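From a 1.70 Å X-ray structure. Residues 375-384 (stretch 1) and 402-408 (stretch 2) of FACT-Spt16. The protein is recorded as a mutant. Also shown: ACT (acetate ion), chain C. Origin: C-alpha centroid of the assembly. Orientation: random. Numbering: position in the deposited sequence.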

# COMPACT_ATOMS: atom_id res chain seq x y z
N ALA A 375 4.03 -13.25 -0.40
CA ALA A 375 4.59 -12.85 -1.69
C ALA A 375 4.09 -11.46 -2.08
O ALA A 375 4.23 -11.04 -3.23
N GLY A 376 3.50 -10.74 -1.13
CA GLY A 376 3.10 -9.37 -1.38
C GLY A 376 1.64 -9.11 -1.03
O GLY A 376 1.00 -9.92 -0.36
N THR A 377 1.14 -7.96 -1.47
CA THR A 377 -0.23 -7.55 -1.14
C THR A 377 -0.86 -6.78 -2.28
O THR A 377 -0.18 -6.35 -3.21
N GLY A 378 -2.17 -6.55 -2.19
CA GLY A 378 -2.77 -5.55 -3.05
C GLY A 378 -2.17 -4.19 -2.76
O GLY A 378 -1.61 -3.96 -1.69
N ILE A 379 -2.28 -3.29 -3.72
CA ILE A 379 -1.71 -1.95 -3.58
C ILE A 379 -2.60 -0.97 -4.34
O ILE A 379 -3.15 -1.29 -5.39
N GLY A 380 -2.76 0.23 -3.78
CA GLY A 380 -3.56 1.27 -4.41
C GLY A 380 -3.34 2.57 -3.67
O GLY A 380 -2.21 3.00 -3.46
N ILE A 381 -4.43 3.20 -3.23
CA ILE A 381 -4.29 4.33 -2.33
C ILE A 381 -3.50 3.93 -1.07
O ILE A 381 -2.63 4.68 -0.60
N GLU A 382 -3.82 2.77 -0.52
CA GLU A 382 -3.03 2.19 0.56
C GLU A 382 -1.82 1.49 -0.03
O GLU A 382 -1.92 0.77 -1.02
N PHE A 383 -0.66 1.68 0.60
CA PHE A 383 0.51 0.95 0.13
C PHE A 383 0.35 -0.56 0.32
O PHE A 383 0.81 -1.37 -0.50
N ARG A 384 -0.30 -0.93 1.41
CA ARG A 384 -0.52 -2.32 1.72
C ARG A 384 -2.00 -2.61 1.94
O ARG A 384 -2.58 -2.21 2.96
N MET A 402 -7.59 -5.80 -10.13
CA MET A 402 -6.77 -5.82 -8.92
C MET A 402 -5.35 -5.44 -9.29
O MET A 402 -4.91 -5.64 -10.43
N VAL A 403 -4.63 -4.89 -8.32
CA VAL A 403 -3.27 -4.44 -8.53
C VAL A 403 -2.44 -4.98 -7.38
O VAL A 403 -2.85 -4.86 -6.22
N PHE A 404 -1.29 -5.57 -7.69
CA PHE A 404 -0.48 -6.20 -6.65
C PHE A 404 0.95 -5.69 -6.60
O PHE A 404 1.57 -5.45 -7.64
N ASN A 405 1.46 -5.53 -5.37
CA ASN A 405 2.89 -5.41 -5.11
C ASN A 405 3.34 -6.83 -4.83
O ASN A 405 3.11 -7.35 -3.74
N VAL A 406 3.89 -7.49 -5.85
CA VAL A 406 4.39 -8.85 -5.73
C VAL A 406 5.82 -8.75 -5.25
O VAL A 406 6.73 -8.44 -6.02
N SER A 407 6.01 -9.04 -3.96
CA SER A 407 7.26 -8.77 -3.28
C SER A 407 7.61 -10.04 -2.53
O SER A 407 6.90 -10.46 -1.62
N LEU A 408 8.69 -10.68 -2.98
CA LEU A 408 9.04 -12.01 -2.50
C LEU A 408 10.52 -12.05 -2.15
O LEU A 408 11.36 -11.49 -2.89

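The most unusual feature is a side chain that is absent: at Gly376, with phi 127°, a CB would point toward the partner strand and sit 1.9 Å from Asn405 O, besides jamming against the preceding carbonyl, so only glycine fits. The bare CA can then approach closely, with Gly376 CA 3.1 Å from Asn405 O in a CA-H...O contact.

Around it runs an antiparallel ladder. Thr377 N to Asn405 O (3.1 Å) and Asn405 N to Thr377 O (2.8 Å) make one hydrogen-bonded pair, which puts both side chains on the same face of the sheet. Thr377, chi1 p, donates from OG1 to Gly378 O (2.8 Å); Asn405 is t. A water joins them, donating to Thr377 OG1 (2.6 Å) and Phe383 O (2.8 Å) and accepting from Asn405 ND2 (3.0 Å). Asn405 OD1 is satisfied elsewhere in the structure.

Apolar contacts lie toward both ends. Ile379 (t, t) sets CG2 3.6 Å from Val403 CG1, with Val403 also t, and Ile379 CD1 reaches Asn405 CB at 4.0 Å. Ala375 CB meets CD1 of Leu408 (t, p) at 3.8 Å. Phe404 (m) points away, yet its ring edge lies near Thr377 O. By Ser407 (t) sits an acetate, probably from the crystallisation liquor, its O 2.9 Å from Ser407 O.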

# COMPACT_ATOMS: atom_id res chain seq x y z
CB ALA A 375 4.25 -13.88 -2.78
CB THR A 377 -0.29 -6.60 0.09
OG1 THR A 377 0.29 -5.34 -0.24
CG2 THR A 377 0.43 -7.20 1.29
CB ILE A 379 -0.24 -1.93 -4.08
CG1 ILE A 379 0.40 -0.56 -3.86
CG2 ILE A 379 -0.14 -2.36 -5.55
CD1 ILE A 379 1.96 -0.64 -3.90
CB ILE A 381 -5.66 4.91 -1.96
CG1 ILE A 381 -6.40 5.30 -3.24
CG2 ILE A 381 -5.50 6.11 -1.05
CD1 ILE A 381 -7.82 5.86 -3.01
CB GLU A 382 -3.86 1.15 1.32
CG GLU A 382 -5.17 1.68 1.91
CD GLU A 382 -6.09 0.56 2.30
OE1 GLU A 382 -6.81 0.03 1.41
OE2 GLU A 382 -6.07 0.17 3.48
CB PHE A 383 1.77 1.44 0.85
CG PHE A 383 3.00 0.79 0.33
CD1 PHE A 383 3.54 1.18 -0.89
CD2 PHE A 383 3.60 -0.23 1.05
CE1 PHE A 383 4.67 0.54 -1.40
CE2 PHE A 383 4.73 -0.86 0.56
CZ PHE A 383 5.26 -0.47 -0.66
CB ARG A 384 0.29 -2.65 2.98
CG ARG A 384 0.43 -4.09 3.31
CD ARG A 384 1.42 -4.23 4.45
NE ARG A 384 1.42 -5.59 4.97
CZ ARG A 384 2.20 -6.55 4.50
NH1 ARG A 384 3.05 -6.29 3.51
NH2 ARG A 384 2.14 -7.77 5.02
CB MET A 402 -6.77 -7.21 -8.28
CG MET A 402 -8.06 -7.57 -7.59
SD MET A 402 -7.94 -9.22 -6.87
CE MET A 402 -9.48 -9.27 -5.96
CB VAL A 403 -3.18 -2.91 -8.55
CG1 VAL A 403 -1.75 -2.47 -8.77
CG2 VAL A 403 -4.08 -2.35 -9.64
CB PHE A 404 -0.43 -7.74 -6.84
CG PHE A 404 -1.74 -8.43 -6.57
CD1 PHE A 404 -2.13 -8.73 -5.27
CD2 PHE A 404 -2.59 -8.76 -7.62
CE1 PHE A 404 -3.34 -9.36 -5.02
CE2 PHE A 404 -3.80 -9.39 -7.38
CZ PHE A 404 -4.18 -9.69 -6.08
CB ASN A 405 3.11 -4.50 -3.87
CG ASN A 405 4.56 -4.49 -3.38
OD1 ASN A 405 5.48 -4.79 -4.14
ND2 ASN A 405 4.76 -4.11 -2.12
CB VAL A 406 4.32 -9.61 -7.06
CG1 VAL A 406 4.86 -11.03 -6.90
CG2 VAL A 406 2.88 -9.65 -7.57
CB SER A 407 7.08 -7.58 -2.31
OG SER A 407 8.26 -7.30 -1.55
CB LEU A 408 8.72 -13.04 -3.59
CG LEU A 408 8.91 -14.50 -3.20
CD1 LEU A 408 7.84 -14.93 -2.21
CD2 LEU A 408 8.88 -15.40 -4.45
C ACT C . 7.20 -9.28 1.79
O ACT C . 6.29 -9.79 1.09
OXT ACT C . 8.18 -8.79 1.17
CH3 ACT C . 7.12 -9.23 3.29
O HOH W 1 2.35 -3.68 -0.31